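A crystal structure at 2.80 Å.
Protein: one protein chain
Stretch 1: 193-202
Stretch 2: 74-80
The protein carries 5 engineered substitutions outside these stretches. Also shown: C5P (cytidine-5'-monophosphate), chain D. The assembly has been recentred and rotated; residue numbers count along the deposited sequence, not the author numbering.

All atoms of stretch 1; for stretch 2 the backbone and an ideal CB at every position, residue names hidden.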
# COMPACT_ATOMS: atom_id res chain seq x y z
N TRP B 193 25.14 12.34 -23.09
CA TRP B 193 26.25 12.32 -22.13
C TRP B 193 25.83 13.00 -20.82
O TRP B 193 26.29 12.61 -19.75
CB TRP B 193 27.51 12.96 -22.74
CG TRP B 193 28.59 13.28 -21.75
CD1 TRP B 193 29.10 14.51 -21.46
CD2 TRP B 193 29.28 12.35 -20.89
NE1 TRP B 193 30.06 14.42 -20.50
CE2 TRP B 193 30.20 13.11 -20.12
CE3 TRP B 193 29.22 10.97 -20.69
CZ2 TRP B 193 31.04 12.52 -19.18
CZ3 TRP B 193 30.06 10.39 -19.76
CH2 TRP B 193 30.96 11.16 -19.02
N GLN B 194 24.98 14.01 -20.92
CA GLN B 194 24.47 14.69 -19.72
C GLN B 194 23.56 13.72 -18.96
O GLN B 194 23.67 13.58 -17.74
CB GLN B 194 23.76 15.99 -20.12
CG GLN B 194 24.72 17.04 -20.67
CD GLN B 194 24.02 18.31 -21.12
OE1 GLN B 194 23.00 18.27 -21.80
NE2 GLN B 194 24.60 19.44 -20.76
N ASN B 195 22.69 13.03 -19.69
CA ASN B 195 21.85 11.98 -19.12
C ASN B 195 22.72 10.92 -18.42
O ASN B 195 22.44 10.54 -17.29
CB ASN B 195 20.97 11.31 -20.18
CG ASN B 195 19.86 12.20 -20.70
OD1 ASN B 195 19.61 13.27 -20.15
ND2 ASN B 195 19.19 11.76 -21.75
N VAL B 196 23.77 10.46 -19.11
CA VAL B 196 24.58 9.34 -18.60
C VAL B 196 25.16 9.71 -17.23
O VAL B 196 25.17 8.88 -16.32
CB VAL B 196 25.68 8.93 -19.60
CG1 VAL B 196 26.81 8.15 -18.93
CG2 VAL B 196 25.11 8.13 -20.76
N GLN B 197 25.64 10.95 -17.07
CA GLN B 197 26.22 11.39 -15.80
C GLN B 197 25.10 11.55 -14.76
O GLN B 197 25.22 11.09 -13.62
CB GLN B 197 26.94 12.73 -15.94
CG GLN B 197 28.07 12.74 -16.96
CD GLN B 197 28.37 14.15 -17.40
OE1 GLN B 197 29.08 14.89 -16.73
NE2 GLN B 197 27.80 14.53 -18.53
N LEU B 198 24.03 12.22 -15.17
CA LEU B 198 22.89 12.50 -14.30
C LEU B 198 22.34 11.19 -13.72
O LEU B 198 22.20 11.05 -12.51
CB LEU B 198 21.82 13.24 -15.11
CG LEU B 198 20.56 13.64 -14.35
CD1 LEU B 198 20.88 14.62 -13.22
CD2 LEU B 198 19.53 14.24 -15.30
N TYR B 199 22.05 10.23 -14.61
CA TYR B 199 21.35 9.00 -14.23
C TYR B 199 22.31 7.98 -13.61
O TYR B 199 21.86 7.01 -13.01
CB TYR B 199 20.64 8.40 -15.45
CG TYR B 199 19.58 9.29 -16.06
CD1 TYR B 199 18.73 10.05 -15.27
CD2 TYR B 199 19.42 9.37 -17.44
CE1 TYR B 199 17.76 10.86 -15.82
CE2 TYR B 199 18.45 10.18 -18.01
CZ TYR B 199 17.61 10.92 -17.20
OH TYR B 199 16.65 11.72 -17.75
N THR B 200 23.62 8.19 -13.73
CA THR B 200 24.59 7.35 -13.02
C THR B 200 24.47 7.63 -11.52
O THR B 200 24.30 6.71 -10.72
CB THR B 200 26.02 7.56 -13.55
OG1 THR B 200 26.09 6.92 -14.83
CG2 THR B 200 27.09 6.99 -12.65
N PHE B 201 24.54 8.91 -11.15
CA PHE B 201 24.45 9.32 -9.75
C PHE B 201 23.07 8.93 -9.18
O PHE B 201 22.97 8.54 -8.02
CB PHE B 201 24.73 10.81 -9.61
CG PHE B 201 26.18 11.19 -9.78
CD1 PHE B 201 27.14 10.71 -8.89
CD2 PHE B 201 26.59 12.01 -10.81
CE1 PHE B 201 28.47 11.05 -9.04
CE2 PHE B 201 27.93 12.35 -10.96
CZ PHE B 201 28.87 11.87 -10.07
N GLY B 202 22.03 9.03 -10.00
CA GLY B 202 20.69 8.60 -9.60
C GLY B 202 20.64 7.12 -9.28
O GLY B 202 20.06 6.72 -8.26
N UNK B 74 28.93 17.95 -10.53
CA UNK B 74 27.74 18.78 -10.30
C UNK B 74 26.45 17.97 -10.53
O UNK B 74 25.39 18.37 -10.06
CB UNK B 74 27.76 20.00 -11.22
N UNK B 75 26.54 16.84 -11.23
CA UNK B 75 25.35 16.01 -11.50
C UNK B 75 24.94 15.22 -10.25
O UNK B 75 23.91 14.53 -10.28
CB UNK B 75 25.62 15.05 -12.66
N UNK B 76 25.71 15.32 -9.17
CA UNK B 76 25.35 14.66 -7.90
C UNK B 76 24.15 15.40 -7.29
O UNK B 76 23.24 14.77 -6.74
CB UNK B 76 26.53 14.65 -6.93
N UNK B 77 24.15 16.73 -7.42
CA UNK B 77 23.29 17.61 -6.62
C UNK B 77 21.82 17.17 -6.75
O UNK B 77 21.18 16.92 -5.73
CB UNK B 77 23.45 19.07 -7.06
N UNK B 78 21.29 17.04 -7.98
CA UNK B 78 19.88 16.64 -8.11
C UNK B 78 19.54 15.39 -7.27
O UNK B 78 18.49 15.35 -6.64
CB UNK B 78 19.55 16.37 -9.58
N UNK B 79 20.44 14.41 -7.27
CA UNK B 79 20.23 13.17 -6.52
C UNK B 79 20.22 13.45 -5.01
O UNK B 79 19.45 12.82 -4.28
CB UNK B 79 21.31 12.15 -6.86
N UNK B 80 21.07 14.36 -4.55
CA UNK B 80 21.11 14.74 -3.13
C UNK B 80 19.79 15.43 -2.76
O UNK B 80 19.24 15.17 -1.69
CB UNK B 80 22.30 15.66 -2.84
O3P C5P D . 14.68 10.07 -11.24
P C5P D . 14.49 10.40 -9.78
O1P C5P D . 14.08 11.83 -9.51
O2P C5P D . 13.71 9.37 -9.00
O5' C5P D . 15.98 10.30 -9.16
C5' C5P D . 16.29 9.31 -8.18
C4' C5P D . 16.74 10.00 -6.90
O4' C5P D . 15.62 10.21 -6.04
C3' C5P D . 17.76 9.15 -6.14
O3' C5P D . 19.02 9.84 -6.08
C2' C5P D . 17.16 8.90 -4.77
O2' C5P D . 17.98 9.41 -3.70
C1' C5P D . 15.81 9.60 -4.76
N1 C5P D . 14.75 8.63 -4.50
C2 C5P D . 14.62 8.04 -3.22
N3 C5P D . 13.65 7.14 -2.98
C4 C5P D . 12.78 6.80 -3.95
C5 C5P D . 12.89 7.37 -5.22
C6 C5P D . 13.89 8.30 -5.47
O2 C5P D . 15.42 8.35 -2.31
N4 C5P D . 11.80 5.90 -3.70

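Stretch 1 is a continuous helix, and stretch 2 begins with a 3-10 segment before passing into a helix that runs at 37° to it, the axes coming within 8.5 Å. The fit between them must be read position by position.

Position 74 has its CA-to-CB bond pointing away from stretch 1, and nothing of that helix lies within 5.5 Å of the ideal CB. Stretch 1 therefore sets no demand here, and many side chains would do. The residue is Leu-74, which makes no contact across the pair.

Position 75 is the opposite case. Its CB points toward stretch 1, and its CA lies 5.1 Å from the CA of Leu-198. The ideal CB sits 3.7 Å from Phe-201 CD2 and 4.1 Å from Leu-198 CA, so branching at CB would be crowded; beyond it, a path runs back along the helix past Gln-197 and Leu-198 to Gln-194. A long, flat side chain suits this path, an aromatic ring especially, although a long aliphatic chain could also follow it. The residue is Tyr-75, with chi1 in the m well. One face of its ring receives Gln-197 CB, 4.0 Å from the centroid, in a CH-pi contact, while CD2 packs 3.8 Å from Leu-198 CB. The hydroxyl OH reaches Gln-194 CG at 3.3 Å, a van der Waals contact. Tyr-75 thus covers nearly two turns of the helix and gives up 149 Å² to the contact, the largest share of any residue here.

At position 76 the CB points sideways and lies 4.4 Å from Phe-201 CD1. The neighbour is a hydrocarbon ring, offering no polar partner, so a modest apolar side chain such as valine, leucine or isoleucine would fit. Val-76 is found, with chi1 t; its CG2 sits over one face of the Phe-201 ring, 3.5 Å from the centroid and only 15° off the normal, a well-centred CH-pi contact.

Position 77 is out of reach of stretch 1, which leaves its choice free. It is Val-77.

Position 78 points toward stretch 1, with its ideal CB 4.3 Å from Leu-198 CD1. A compact apolar group would suit, and phi of -49° also admits proline, which can be accommodated in the first turn of a helix. Pro-78 is present: its ring carbon CG packs 3.9 Å from Leu-198 CD1.

Position 79 points toward stretch 1 where the helices come close, with CA atoms 5.5 Å apart at Gly-202 and the ideal CB 4.1 Å from Phe-201 O. A small residue, alanine, serine or glycine, fits best. Ser-79 places OG 3.3 Å from Gly-202 N, but the angle is poor and no hydrogen bond results; that amide already bonds to Leu-198 O. The nucleotide lies close by as well, with Ser-79 CB 3.3 Å from C5P O3'.

Position 80 is again out of reach and unconstrained by stretch 1. It is Val-80.

Stretch 2, residues 74-80: LYVVPSV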
# COMPACT_ATOMS: atom_id res chain seq x y z
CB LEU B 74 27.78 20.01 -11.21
CG LEU B 74 28.28 21.30 -10.56
CD1 LEU B 74 29.70 21.14 -10.05
CD2 LEU B 74 28.19 22.46 -11.53
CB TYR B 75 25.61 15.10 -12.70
CG TYR B 75 25.66 15.82 -14.03
CD1 TYR B 75 26.84 16.38 -14.49
CD2 TYR B 75 24.52 15.95 -14.81
CE1 TYR B 75 26.89 17.04 -15.71
CE2 TYR B 75 24.56 16.62 -16.03
CZ TYR B 75 25.75 17.17 -16.48
OH TYR B 75 25.80 17.82 -17.67
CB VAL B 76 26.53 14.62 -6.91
CG1 VAL B 76 26.17 13.89 -5.63
CG2 VAL B 76 27.79 14.01 -7.52
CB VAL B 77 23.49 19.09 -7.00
CG1 VAL B 77 22.44 19.99 -6.35
CG2 VAL B 77 24.89 19.57 -6.66
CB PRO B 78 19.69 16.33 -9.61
CG PRO B 78 20.72 17.20 -10.28
CD PRO B 78 21.89 17.18 -9.32
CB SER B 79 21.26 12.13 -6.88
OG SER B 79 21.04 11.63 -8.19
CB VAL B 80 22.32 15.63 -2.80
CG1 VAL B 80 22.17 16.34 -1.46
CG2 VAL B 80 23.62 14.85 -2.84
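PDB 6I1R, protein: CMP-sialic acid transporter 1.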